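FACT complex subunit SPT16 (Ashbya gossypii, PDB 6A8M) probably acts, as a subunit of the FACT complex, as a histone chaperone that reorganises nucleosomes during transcription, replication and repair, this chain being its N-terminal, peptidase-like part. Local coordinates at residues N391-I397 against D419-S425; S130-T136 against G160-V166; I213-S219 against S276-L281. All blocks are in the same frame, centred on the assembly; numbering follows the deposited sequence.

Contact 1. Residues N391-I397 against D419-S425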
ATOM      1  N   ASN A 391       1.067  12.913  12.283  1.00 17.03           N
ATOM      2  CA  ASN A 391       0.366  11.969  13.149  1.00 16.17           C
ATOM      3  C   ASN A 391      -0.712  11.256  12.338  1.00 15.96           C
ATOM      4  O   ASN A 391      -1.439  11.882  11.558  1.00 17.03           O
ATOM      5  CB  ASN A 391      -0.244  12.705  14.347  1.00 17.41           C
ATOM      6  CG  ASN A 391      -0.845  11.762  15.378  1.00 19.70           C
ATOM      7  OD1 ASN A 391      -0.529  10.570  15.411  1.00 19.08           O
ATOM      8  ND2 ASN A 391      -1.707  12.303  16.241  1.00 19.73           N
ATOM      9  N   GLY A 392      -0.786   9.933  12.500  1.00 15.04           N
ATOM     10  CA  GLY A 392      -1.719   9.104  11.755  1.00 15.04           C
ATOM     11  C   GLY A 392      -1.157   8.480  10.502  1.00 16.15           C
ATOM     12  O   GLY A 392      -1.832   7.625   9.882  1.00 15.48           O
ATOM     13  N   ASP A 393       0.039   8.879  10.088  1.00 15.27           N
ATOM     14  CA  ASP A 393       0.685   8.201   8.974  1.00 15.54           C
ATOM     15  C   ASP A 393       1.111   6.799   9.384  1.00 14.98           C
ATOM     16  O   ASP A 393       1.497   6.557  10.526  1.00 15.70           O
ATOM     17  CB  ASP A 393       1.920   8.968   8.507  1.00 14.90           C
ATOM     18  CG  ASP A 393       1.574  10.226   7.724  1.00 16.84           C
ATOM     19  OD1 ASP A 393       0.381  10.446   7.427  1.00 17.31           O
ATOM     20  OD2 ASP A 393       2.515  11.007   7.450  1.00 19.15           O
ATOM     21  N   CYS A 394       1.060   5.879   8.423  1.00 13.12           N
ATOM     22  CA  CYS A 394       1.538   4.521   8.617  1.00 12.15           C
ATOM     23  C   CYS A 394       2.669   4.272   7.635  1.00 13.75           C
ATOM     24  O   CYS A 394       2.519   4.550   6.441  1.00 15.36           O
ATOM     25  CB  CYS A 394       0.415   3.511   8.384  1.00 14.92           C
ATOM     26  SG  CYS A 394       0.888   1.798   8.713  1.00 18.71           S
ATOM     27  N   PHE A 395       3.784   3.731   8.127  1.00 12.52           N
ATOM     28  CA  PHE A 395       4.944   3.489   7.273  1.00 10.56           C
ATOM     29  C   PHE A 395       5.304   2.014   7.207  1.00 11.47           C
ATOM     30  O   PHE A 395       5.128   1.246   8.163  1.00 11.20           O
ATOM     31  CB  PHE A 395       6.181   4.280   7.763  1.00 13.00           C
ATOM     32  CG  PHE A 395       6.009   5.751   7.654  1.00 15.02           C
ATOM     33  CD1 PHE A 395       6.386   6.418   6.492  1.00 15.35           C
ATOM     34  CD2 PHE A 395       5.404   6.456   8.683  1.00 14.64           C
ATOM     35  CE1 PHE A 395       6.183   7.783   6.374  1.00 16.11           C
ATOM     36  CE2 PHE A 395       5.212   7.822   8.577  1.00 16.67           C
ATOM     37  CZ  PHE A 395       5.595   8.475   7.412  1.00 15.35           C
ATOM     38  N   ASN A 396       5.813   1.633   6.033  1.00 12.04           N
ATOM     39  CA  ASN A 396       6.640   0.445   5.854  1.00 11.26           C
ATOM     40  C   ASN A 396       8.083   0.898   6.054  1.00 12.20           C
ATOM     41  O   ASN A 396       8.644   1.572   5.193  1.00 11.71           O
ATOM     42  CB  ASN A 396       6.400  -0.119   4.459  1.00  9.79           C
ATOM     43  CG  ASN A 396       7.344  -1.238   4.097  1.00 10.43           C
ATOM     44  OD1 ASN A 396       7.939  -1.861   4.968  1.00 11.87           O
ATOM     45  ND2 ASN A 396       7.456  -1.514   2.798  1.00 11.66           N
ATOM     46  N   ILE A 397       8.666   0.590   7.211  1.00 10.73           N
ATOM     47  CA  ILE A 397      10.067   0.921   7.468  1.00 10.88           C
ATOM     48  C   ILE A 397      10.859  -0.318   7.089  1.00 10.68           C
ATOM     49  O   ILE A 397      10.820  -1.329   7.801  1.00 12.71           O
ATOM     50  CB  ILE A 397      10.295   1.319   8.936  1.00 11.88           C
ATOM     51  CG1 ILE A 397       9.398   2.496   9.325  1.00 10.75           C
ATOM     52  CG2 ILE A 397      11.759   1.645   9.197  1.00 14.84           C
ATOM     53  CD1 ILE A 397       9.711   3.783   8.541  1.00 12.21           C
ATOM     54  N   ASP A 419       9.322  -3.507   9.185  1.00 10.90           N
ATOM     55  CA  ASP A 419       8.178  -3.552  10.078  1.00 10.18           C
ATOM     56  C   ASP A 419       7.201  -2.456   9.692  1.00 11.74           C
ATOM     57  O   ASP A 419       7.579  -1.443   9.096  1.00 12.43           O
ATOM     58  CB  ASP A 419       8.593  -3.393  11.554  1.00 13.18           C
ATOM     59  CG  ASP A 419       9.137  -4.686  12.131  1.00 13.34           C
ATOM     60  OD1 ASP A 419       8.338  -5.615  12.338  1.00 14.41           O
ATOM     61  OD2 ASP A 419      10.359  -4.780  12.356  1.00 14.88           O
ATOM     62  N   THR A 420       5.939  -2.665  10.060  1.00  9.98           N
ATOM     63  CA  THR A 420       4.892  -1.672   9.843  1.00 11.08           C
ATOM     64  C   THR A 420       4.769  -0.793  11.084  1.00 10.89           C
ATOM     65  O   THR A 420       4.659  -1.300  12.203  1.00 11.58           O
ATOM     66  CB  THR A 420       3.584  -2.385   9.524  1.00 14.20           C
ATOM     67  OG1 THR A 420       3.806  -3.211   8.368  1.00 12.76           O
ATOM     68  CG2 THR A 420       2.456  -1.401   9.245  1.00 13.43           C
ATOM     69  N   VAL A 421       4.831   0.520  10.891  1.00 12.37           N
ATOM     70  CA  VAL A 421       4.885   1.469  12.002  1.00 13.20           C
ATOM     71  C   VAL A 421       3.793   2.514  11.820  1.00 13.12           C
ATOM     72  O   VAL A 421       3.718   3.161  10.769  1.00 15.51           O
ATOM     73  CB  VAL A 421       6.258   2.160  12.095  1.00 13.76           C
ATOM     74  CG1 VAL A 421       6.275   3.141  13.285  1.00 13.44           C
ATOM     75  CG2 VAL A 421       7.400   1.129  12.199  1.00 13.65           C
ATOM     76  N   GLN A 422       2.980   2.699  12.849  1.00 14.07           N
ATOM     77  CA  GLN A 422       1.881   3.647  12.859  1.00 14.98           C
ATOM     78  C   GLN A 422       2.261   4.841  13.719  1.00 15.11           C
ATOM     79  O   GLN A 422       2.643   4.670  14.874  1.00 15.74           O
ATOM     80  CB  GLN A 422       0.623   2.988  13.427  1.00 12.50           C
ATOM     81  CG  GLN A 422      -0.527   3.944  13.613  1.00 14.80           C
ATOM     82  CD  GLN A 422      -1.146   4.358  12.287  1.00 16.92           C
ATOM     83  OE1 GLN A 422      -1.524   3.511  11.470  1.00 17.40           O
ATOM     84  NE2 GLN A 422      -1.252   5.660  12.063  1.00 18.55           N
ATOM     85  N   LEU A 423       2.136   6.052  13.176  1.00 14.42           N
ATOM     86  CA  LEU A 423       2.269   7.249  14.006  1.00 14.74           C
ATOM     87  C   LEU A 423       0.967   7.464  14.750  1.00 16.40           C
ATOM     88  O   LEU A 423      -0.084   7.602  14.117  1.00 16.33           O
ATOM     89  CB  LEU A 423       2.586   8.483  13.160  1.00 18.51           C
ATOM     90  CG  LEU A 423       4.040   8.823  12.841  1.00 22.96           C
ATOM     91  CD1 LEU A 423       4.836   9.140  14.121  1.00 24.73           C
ATOM     92  CD2 LEU A 423       4.666   7.687  12.081  1.00 21.02           C
ATOM     93  N   THR A 424       1.031   7.500  16.080  1.00 15.75           N
ATOM     94  CA  THR A 424      -0.106   7.837  16.924  1.00 16.42           C
ATOM     95  C   THR A 424       0.218   9.052  17.787  1.00 18.59           C
ATOM     96  O   THR A 424       1.352   9.544  17.820  1.00 18.88           O
ATOM     97  CB  THR A 424      -0.499   6.665  17.834  1.00 16.58           C
ATOM     98  OG1 THR A 424       0.444   6.564  18.901  1.00 18.60           O
ATOM     99  CG2 THR A 424      -0.486   5.366  17.046  1.00 14.68           C
ATOM    100  N   SER A 425      -0.799   9.535  18.505  1.00 19.43           N
ATOM    101  CA  SER A 425      -0.554  10.658  19.408  1.00 21.81           C
ATOM    102  C   SER A 425       0.457  10.281  20.484  1.00 23.91           C
ATOM    103  O   SER A 425       1.183  11.147  20.985  1.00 26.91           O
ATOM    104  CB  SER A 425      -1.868  11.138  20.043  1.00 22.98           C
ATOM    105  OG  SER A 425      -2.773  11.626  19.065  1.00 22.95           O
TER
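Backbone hydrogen bonds carry most of this contact, the open end of the antiparallel hairpin formed by strands 394-405 and 412-424 in a domain that probably has the pita-bread fold characteristic of the peptidase M24 family. Two hydrogen-bonded pairs are closed in both directions: F395 N to V421 O (2.7 Å) with V421 N to F395 O (2.8 Å), and I397 N to D419 O with D419 N to I397 O (both 3.0 Å). Of the non-hydrogen-bonded pairs, N396 with T420 lies between them and C394 with Q422 beyond F395-V421. The ladder runs on into the preceding loop, where L423 N reaches D393 O at 2.8 Å and G392 N gives a more bent bond to L423 O at 2.9 Å. At the G392 phi of 95° a CB would jam against the preceding carbonyl.

Among side chains, Q422 NE2 folds back on L423 O (3.1 Å) and weakly bonds G392 O (3.0 Å). D419 turns to R304 and K436 in salt bridges and to T432 and Q325; N301 ND2 donates to N396 OD1 and N301 O accepts from T420 OG1.

Apolar contacts gather on the side of F395, I397 and V421: F395 CE2 meets L423 CD2 at 3.5 Å at the ring edge, I397 CG1 meets V421 CG2 at 3.8 Å, and F378 packs edge-to-face on F395. On the face of C394 and T420, C394 SG and T420 CG2 are 3.6 Å apart, beside helix 179-208.

Alternate residues thus bond across the hairpin while C394, N396, T420 and Q422 bond flanking strands and loops: a buried pair inside a continuous sheet, with D419 neutralised by basic partners.

Contact 2. Residues S130-T136 against G160-V166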
ATOM      1  N   SER A 130     -10.405  24.695 -17.683  1.00 33.96           N
ATOM      2  CA  SER A 130      -9.653  23.958 -18.687  1.00 35.14           C
ATOM      3  C   SER A 130      -8.731  22.916 -18.066  1.00 32.70           C
ATOM      4  O   SER A 130      -8.392  21.935 -18.733  1.00 32.78           O
ATOM      5  CB  SER A 130      -8.846  24.918 -19.567  1.00 41.59           C
ATOM      6  OG  SER A 130      -8.019  25.764 -18.790  1.00 44.77           O
ATOM      7  N   ALA A 131      -8.310  23.112 -16.818  1.00 31.10           N
ATOM      8  CA  ALA A 131      -7.460  22.145 -16.130  1.00 29.46           C
ATOM      9  C   ALA A 131      -8.340  21.105 -15.449  1.00 28.13           C
ATOM     10  O   ALA A 131      -9.158  21.446 -14.583  1.00 27.26           O
ATOM     11  CB  ALA A 131      -6.560  22.833 -15.105  1.00 29.54           C
ATOM     12  N   VAL A 132      -8.136  19.836 -15.811  1.00 25.83           N
ATOM     13  CA  VAL A 132      -8.921  18.717 -15.301  1.00 23.14           C
ATOM     14  C   VAL A 132      -7.977  17.744 -14.615  1.00 21.43           C
ATOM     15  O   VAL A 132      -7.027  17.268 -15.236  1.00 20.41           O
ATOM     16  CB  VAL A 132      -9.687  18.014 -16.438  1.00 24.30           C
ATOM     17  CG1 VAL A 132     -10.737  17.079 -15.873  1.00 22.24           C
ATOM     18  CG2 VAL A 132     -10.313  19.044 -17.371  1.00 24.76           C
ATOM     19  N   GLY A 133      -8.268  17.416 -13.357  1.00 20.28           N
ATOM     20  CA  GLY A 133      -7.435  16.489 -12.612  1.00 20.12           C
ATOM     21  C   GLY A 133      -7.779  15.059 -12.989  1.00 18.71           C
ATOM     22  O   GLY A 133      -8.951  14.676 -13.008  1.00 17.06           O
ATOM     23  N   LEU A 134      -6.756  14.277 -13.321  1.00 17.67           N
ATOM     24  CA  LEU A 134      -6.927  12.925 -13.821  1.00 17.86           C
ATOM     25  C   LEU A 134      -5.895  12.008 -13.179  1.00 17.00           C
ATOM     26  O   LEU A 134      -4.825  12.456 -12.766  1.00 17.98           O
ATOM     27  CB  LEU A 134      -6.753  12.862 -15.341  1.00 19.12           C
ATOM     28  CG  LEU A 134      -7.685  13.711 -16.200  1.00 21.56           C
ATOM     29  CD1 LEU A 134      -7.229  13.602 -17.633  1.00 22.33           C
ATOM     30  CD2 LEU A 134      -9.100  13.206 -16.050  1.00 21.54           C
ATOM     31  N   ALA A 135      -6.232  10.718 -13.099  1.00 16.03           N
ATOM     32  CA  ALA A 135      -5.256   9.676 -12.766  1.00 16.87           C
ATOM     33  C   ALA A 135      -4.608   9.244 -14.080  1.00 20.01           C
ATOM     34  O   ALA A 135      -5.064   8.317 -14.756  1.00 19.37           O
ATOM     35  CB  ALA A 135      -5.929   8.526 -12.018  1.00 16.57           C
ATOM     36  N   THR A 136      -3.539   9.954 -14.462  1.00 18.88           N
ATOM     37  CA  THR A 136      -3.079   9.899 -15.850  1.00 22.13           C
ATOM     38  C   THR A 136      -2.409   8.575 -16.188  1.00 25.06           C
ATOM     39  O   THR A 136      -2.373   8.198 -17.366  1.00 26.92           O
ATOM     40  CB  THR A 136      -2.127  11.069 -16.163  1.00 21.83           C
ATOM     41  OG1 THR A 136      -1.006  11.064 -15.266  1.00 22.01           O
ATOM     42  CG2 THR A 136      -2.854  12.404 -16.021  1.00 23.78           C
ATOM     43  N   GLY A 160      -9.997  23.375 -25.061  1.00 47.97           N
ATOM     44  CA  GLY A 160      -8.573  23.463 -24.772  1.00 48.92           C
ATOM     45  C   GLY A 160      -8.135  22.839 -23.456  1.00 49.11           C
ATOM     46  O   GLY A 160      -7.283  23.396 -22.755  1.00 50.58           O
ATOM     47  N   LEU A 161      -8.688  21.672 -23.128  1.00 47.95           N
ATOM     48  CA  LEU A 161      -8.511  21.077 -21.805  1.00 47.13           C
ATOM     49  C   LEU A 161      -7.124  20.466 -21.645  1.00 48.40           C
ATOM     50  O   LEU A 161      -6.632  19.764 -22.534  1.00 51.04           O
ATOM     51  CB  LEU A 161      -9.572  19.999 -21.562  1.00 43.75           C
ATOM     52  CG  LEU A 161     -11.038  20.414 -21.721  1.00 41.91           C
ATOM     53  CD1 LEU A 161     -11.979  19.262 -21.402  1.00 37.66           C
ATOM     54  CD2 LEU A 161     -11.364  21.625 -20.855  1.00 42.12           C
ATOM     55  N   ASN A 162      -6.494  20.730 -20.499  1.00 44.63           N
ATOM     56  CA  ASN A 162      -5.232  20.095 -20.145  1.00 40.32           C
ATOM     57  C   ASN A 162      -5.473  19.153 -18.975  1.00 36.36           C
ATOM     58  O   ASN A 162      -5.932  19.581 -17.909  1.00 32.93           O
ATOM     59  CB  ASN A 162      -4.134  21.117 -19.817  1.00 41.97           C
ATOM     60  CG  ASN A 162      -4.565  22.168 -18.801  1.00 42.32           C
ATOM     61  OD1 ASN A 162      -5.413  23.015 -19.088  1.00 45.34           O
ATOM     62  ND2 ASN A 162      -3.936  22.153 -17.627  1.00 38.93           N
ATOM     63  N   GLY A 163      -5.190  17.872 -19.193  1.00 34.31           N
ATOM     64  CA  GLY A 163      -5.221  16.912 -18.104  1.00 31.05           C
ATOM     65  C   GLY A 163      -4.059  17.122 -17.151  1.00 28.80           C
ATOM     66  O   GLY A 163      -2.920  17.369 -17.558  1.00 29.41           O
ATOM     67  N   VAL A 164      -4.352  17.029 -15.861  1.00 24.14           N
ATOM     68  CA  VAL A 164      -3.387  17.332 -14.816  1.00 22.54           C
ATOM     69  C   VAL A 164      -3.297  16.109 -13.920  1.00 21.66           C
ATOM     70  O   VAL A 164      -4.301  15.709 -13.330  1.00 20.19           O
ATOM     71  CB  VAL A 164      -3.800  18.572 -14.011  1.00 25.14           C
ATOM     72  CG1 VAL A 164      -2.938  18.710 -12.783  1.00 28.44           C
ATOM     73  CG2 VAL A 164      -3.726  19.841 -14.894  1.00 28.68           C
ATOM     74  N   ASP A 165      -2.112  15.512 -13.810  1.00 20.50           N
ATOM     75  CA  ASP A 165      -2.012  14.345 -12.942  1.00 20.15           C
ATOM     76  C   ASP A 165      -2.149  14.754 -11.481  1.00 19.43           C
ATOM     77  O   ASP A 165      -1.600  15.771 -11.052  1.00 21.00           O
ATOM     78  CB  ASP A 165      -0.700  13.606 -13.122  1.00 21.81           C
ATOM     79  CG  ASP A 165      -0.704  12.291 -12.383  1.00 23.61           C
ATOM     80  OD1 ASP A 165      -1.288  11.317 -12.914  1.00 27.20           O
ATOM     81  OD2 ASP A 165      -0.176  12.253 -11.256  1.00 23.52           O
ATOM     82  N   VAL A 166      -2.883  13.953 -10.706  1.00 17.78           N
ATOM     83  CA  VAL A 166      -3.150  14.350  -9.329  1.00 18.40           C
ATOM     84  C   VAL A 166      -2.558  13.348  -8.336  1.00 16.67           C
ATOM     85  O   VAL A 166      -3.010  13.264  -7.195  1.00 16.08           O
ATOM     86  CB  VAL A 166      -4.667  14.542  -9.095  1.00 19.96           C
ATOM     87  CG1 VAL A 166      -5.203  15.666  -9.955  1.00 23.43           C
ATOM     88  CG2 VAL A 166      -5.436  13.241  -9.385  1.00 19.78           C
TER
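This is a parallel strand pair at the edge of the mixed sheet in the N-terminal lobe: strands 131-134 and 162-165 are the two ends of a beta-alpha-beta unit whose crossover is helix 143-158. Register runs A131-N162, V132-G163, G133-V164, L134-D165, and the bonds alternate in the parallel manner: N162 N to S130 O (2.9 Å), V132 N to N162 O (3.1 Å), V164 N to V132 O (2.8 Å), L134 N to V164 O (2.8 Å) and V166 N to L134 O (3.2 Å). The axes of strands 131-134 and 162-165 diverge by 40°, a strong twist.

Two glycines let side chains close in. A CB on G133 would strike V166 CG1, which sits 3.6 Å from G133 CA; one on G163 would strike L134 CD1, 3.9 Å from G163 CA. At the C-terminal end D165 OD1 accepts from T136 N (3.1 Å) and, in a very short bond, from T136 OG1 (2.4 Å), while D165 OD2 takes the amide of S167 at the start of helix 167-174.

On the face of V132 and L134, W152 of helix 143-158 packs against both and against L161. Strand 32-37 flanks strand 131-134 on its other edge, and strand 162-165 is outermost in the sheet.

Contact 3. Residues I213-S219 against S276-L281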
ATOM      1  N   ILE A 213      14.869 -27.779  -3.061  1.00 28.08           N
ATOM      2  CA  ILE A 213      13.773 -26.839  -3.235  1.00 26.22           C
ATOM      3  C   ILE A 213      14.382 -25.472  -3.502  1.00 24.67           C
ATOM      4  O   ILE A 213      15.423 -25.122  -2.935  1.00 25.73           O
ATOM      5  CB  ILE A 213      12.837 -26.843  -2.000  1.00 24.42           C
ATOM      6  CG1 ILE A 213      11.511 -26.162  -2.309  1.00 24.66           C
ATOM      7  CG2 ILE A 213      13.509 -26.201  -0.785  1.00 25.32           C
ATOM      8  CD1 ILE A 213      10.503 -26.247  -1.148  1.00 23.71           C
ATOM      9  N   THR A 214      13.735 -24.718  -4.385  1.00 21.83           N
ATOM     10  CA  THR A 214      14.112 -23.346  -4.687  1.00 19.68           C
ATOM     11  C   THR A 214      13.425 -22.382  -3.734  1.00 18.98           C
ATOM     12  O   THR A 214      12.408 -22.696  -3.113  1.00 18.96           O
ATOM     13  CB  THR A 214      13.745 -22.959  -6.117  1.00 20.45           C
ATOM     14  OG1 THR A 214      12.313 -22.872  -6.251  1.00 22.86           O
ATOM     15  CG2 THR A 214      14.317 -23.982  -7.134  1.00 21.00           C
ATOM     16  N   ASP A 215      14.002 -21.182  -3.642  1.00 17.01           N
ATOM     17  CA  ASP A 215      13.391 -20.105  -2.877  1.00 15.08           C
ATOM     18  C   ASP A 215      11.953 -19.847  -3.331  1.00 17.18           C
ATOM     19  O   ASP A 215      11.057 -19.639  -2.504  1.00 16.13           O
ATOM     20  CB  ASP A 215      14.219 -18.828  -3.037  1.00 14.52           C
ATOM     21  CG  ASP A 215      15.544 -18.889  -2.311  1.00 16.96           C
ATOM     22  OD1 ASP A 215      15.749 -19.800  -1.488  1.00 17.37           O
ATOM     23  OD2 ASP A 215      16.390 -18.024  -2.608  1.00 17.88           O
ATOM     24  N   ALA A 216      11.718 -19.865  -4.645  1.00 18.13           N
ATOM     25  CA  ALA A 216      10.402 -19.521  -5.173  1.00 20.15           C
ATOM     26  C   ALA A 216       9.373 -20.610  -4.871  1.00 18.36           C
ATOM     27  O   ALA A 216       8.206 -20.307  -4.598  1.00 17.13           O
ATOM     28  CB  ALA A 216      10.500 -19.255  -6.679  1.00 23.95           C
ATOM     29  N   LYS A 217       9.783 -21.874  -4.891  1.00 19.61           N
ATOM     30  CA  LYS A 217       8.865 -22.947  -4.504  1.00 21.81           C
ATOM     31  C   LYS A 217       8.482 -22.839  -3.032  1.00 21.20           C
ATOM     32  O   LYS A 217       7.307 -23.002  -2.668  1.00 20.98           O
ATOM     33  CB  LYS A 217       9.509 -24.303  -4.782  1.00 25.32           C
ATOM     34  CG  LYS A 217       8.651 -25.494  -4.392  1.00 28.52           C
ATOM     35  CD  LYS A 217       7.323 -25.462  -5.119  1.00 31.06           C
ATOM     36  CE  LYS A 217       6.469 -26.653  -4.709  1.00 32.98           C
ATOM     37  NZ  LYS A 217       5.072 -26.507  -5.167  1.00 34.14           N
ATOM     38  N   LEU A 218       9.461 -22.551  -2.171  1.00 19.39           N
ATOM     39  CA  LEU A 218       9.174 -22.383  -0.754  1.00 20.54           C
ATOM     40  C   LEU A 218       8.229 -21.209  -0.511  1.00 16.61           C
ATOM     41  O   LEU A 218       7.280 -21.327   0.273  1.00 17.08           O
ATOM     42  CB  LEU A 218      10.485 -22.191   0.007  1.00 23.08           C
ATOM     43  CG  LEU A 218      10.394 -21.998   1.515  1.00 24.39           C
ATOM     44  CD1 LEU A 218       9.742 -23.212   2.159  1.00 26.31           C
ATOM     45  CD2 LEU A 218      11.789 -21.757   2.087  1.00 24.99           C
ATOM     46  N   SER A 219       8.466 -20.062  -1.158  1.00 13.89           N
ATOM     47  CA  SER A 219       7.578 -18.932  -0.899  1.00 15.37           C
ATOM     48  C   SER A 219       6.200 -19.197  -1.477  1.00 16.35           C
ATOM     49  O   SER A 219       5.200 -18.737  -0.921  1.00 16.63           O
ATOM     50  CB  SER A 219       8.153 -17.619  -1.447  1.00 17.42           C
ATOM     51  OG  SER A 219       8.179 -17.583  -2.868  1.00 17.12           O
ATOM     52  N   SER A 276      11.070 -13.485  -5.285  1.00 19.74           N
ATOM     53  CA  SER A 276      11.807 -14.641  -4.789  1.00 18.09           C
ATOM     54  C   SER A 276      12.850 -15.068  -5.813  1.00 20.71           C
ATOM     55  O   SER A 276      12.632 -14.983  -7.028  1.00 22.45           O
ATOM     56  CB  SER A 276      10.876 -15.831  -4.510  1.00 19.25           C
ATOM     57  OG  SER A 276      10.128 -15.647  -3.317  1.00 13.27           O
ATOM     58  N   SER A 277      13.979 -15.543  -5.312  1.00 18.96           N
ATOM     59  CA  SER A 277      14.990 -16.102  -6.197  1.00 20.63           C
ATOM     60  C   SER A 277      14.481 -17.406  -6.799  1.00 22.03           C
ATOM     61  O   SER A 277      13.636 -18.091  -6.223  1.00 25.66           O
ATOM     62  CB  SER A 277      16.295 -16.355  -5.436  1.00 21.07           C
ATOM     63  OG  SER A 277      16.742 -15.185  -4.780  1.00 23.00           O
ATOM     64  N   GLU A 278      15.021 -17.755  -7.969  1.00 20.97           N
ATOM     65  CA  GLU A 278      14.681 -18.995  -8.658  1.00 22.60           C
ATOM     66  C   GLU A 278      15.666 -20.123  -8.367  1.00 24.64           C
ATOM     67  O   GLU A 278      15.535 -21.223  -8.934  1.00 27.22           O
ATOM     68  CB  GLU A 278      14.621 -18.743 -10.177  1.00 25.63           C
ATOM     69  CG  GLU A 278      13.598 -17.697 -10.582  1.00 27.90           C
ATOM     70  CD  GLU A 278      12.167 -18.163 -10.342  1.00 29.11           C
ATOM     71  OE1 GLU A 278      11.942 -19.386 -10.294  1.00 29.53           O
ATOM     72  OE2 GLU A 278      11.270 -17.307 -10.204  1.00 29.36           O
ATOM     73  N   THR A 279      16.654 -19.879  -7.514  1.00 22.59           N
ATOM     74  CA  THR A 279      17.744 -20.812  -7.274  1.00 22.41           C
ATOM     75  C   THR A 279      17.489 -21.618  -6.006  1.00 20.36           C
ATOM     76  O   THR A 279      16.649 -21.267  -5.177  1.00 21.35           O
ATOM     77  CB  THR A 279      19.068 -20.051  -7.157  1.00 20.32           C
ATOM     78  OG1 THR A 279      18.910 -19.006  -6.183  1.00 19.43           O
ATOM     79  CG2 THR A 279      19.421 -19.405  -8.500  1.00 20.59           C
ATOM     80  N   GLN A 280      18.265 -22.693  -5.853  1.00 21.04           N
ATOM     81  CA  GLN A 280      18.127 -23.605  -4.721  1.00 21.13           C
ATOM     82  C   GLN A 280      18.190 -22.878  -3.380  1.00 20.84           C
ATOM     83  O   GLN A 280      18.952 -21.925  -3.195  1.00 18.75           O
ATOM     84  CB  GLN A 280      19.222 -24.673  -4.775  1.00 25.28           C
ATOM     85  CG  GLN A 280      19.465 -25.410  -3.455  1.00 30.74           C
ATOM     86  CD  GLN A 280      18.374 -26.412  -3.103  1.00 34.34           C
ATOM     87  OE1 GLN A 280      17.679 -26.948  -3.986  1.00 36.00           O
ATOM     88  NE2 GLN A 280      18.207 -26.662  -1.802  1.00 31.62           N
ATOM     89  N   LEU A 281      17.344 -23.317  -2.453  1.00 19.99           N
ATOM     90  CA  LEU A 281      17.407 -22.823  -1.085  1.00 19.87           C
ATOM     91  C   LEU A 281      18.792 -23.105  -0.507  1.00 21.80           C
ATOM     92  O   LEU A 281      19.246 -24.252  -0.493  1.00 24.66           O
ATOM     93  CB  LEU A 281      16.321 -23.501  -0.251  1.00 20.78           C
ATOM     94  CG  LEU A 281      16.292 -23.285   1.260  1.00 22.16           C
ATOM     95  CD1 LEU A 281      16.130 -21.829   1.575  1.00 20.82           C
ATOM     96  CD2 LEU A 281      15.135 -24.080   1.842  1.00 24.49           C
TER
HETATM   97  O   HOH W   1      18.714 -19.025  -3.471  1.00 14.51           O
HETATM   98  O   HOH W   2      18.888 -16.060  -3.692  1.00 18.53           O
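L281 N donates to I213 O at 2.7 Å, the shortest backbone bond here, and D215 N to T279 O at 3.1 Å; together they flank T214 and Q280, bridged with CA atoms 4.0 Å apart. The motif is an N-capped helix start held by a loop: T214 is the N-cap of helix 215-224, its OG1 accepting from K217 N at 3.0 Å. One turn on, S276 OG donates to S219 OG (2.8 Å), and S276 OG also meets the amide of I262. Q280 OE1 accepts from I213 N at 3.1 Å. The carboxylate of D215 binds S264 through OD1, while its OD2 is 2.7 Å from water 1, which also bonds T279 OG1 at 2.7 Å.

A216 CA rests 3.8 Å from S276 CB. On the inner side of this M24-like domain, L281 packs between I213, L218 and helix 179-208, where it touches L203 and A206: L281 CD2 lies 3.7 Å from I213 CG2 and 4.1 Å from L218 CD2.

Contact 1 is the buried one, its centre about 13 Å from the centre of the chain; contacts 2 and 3 are partly buried, their centres about 24 and 25 Å from it on opposite sides. Contacts 1 and 3 belong to the M24-like domain and both touch helix 179-208; contact 2 belongs to the N-terminal lobe, its centre about 32 Å from that of contact 1 and 44 Å from that of contact 3. Contacts 1 and 2 are strand ladders, one an antiparallel hairpin, the other a parallel pair joined through a helix. Contact 3 has a single bridge with two backbone bonds, and hydroxyls, a glutamine and waters contribute a larger share.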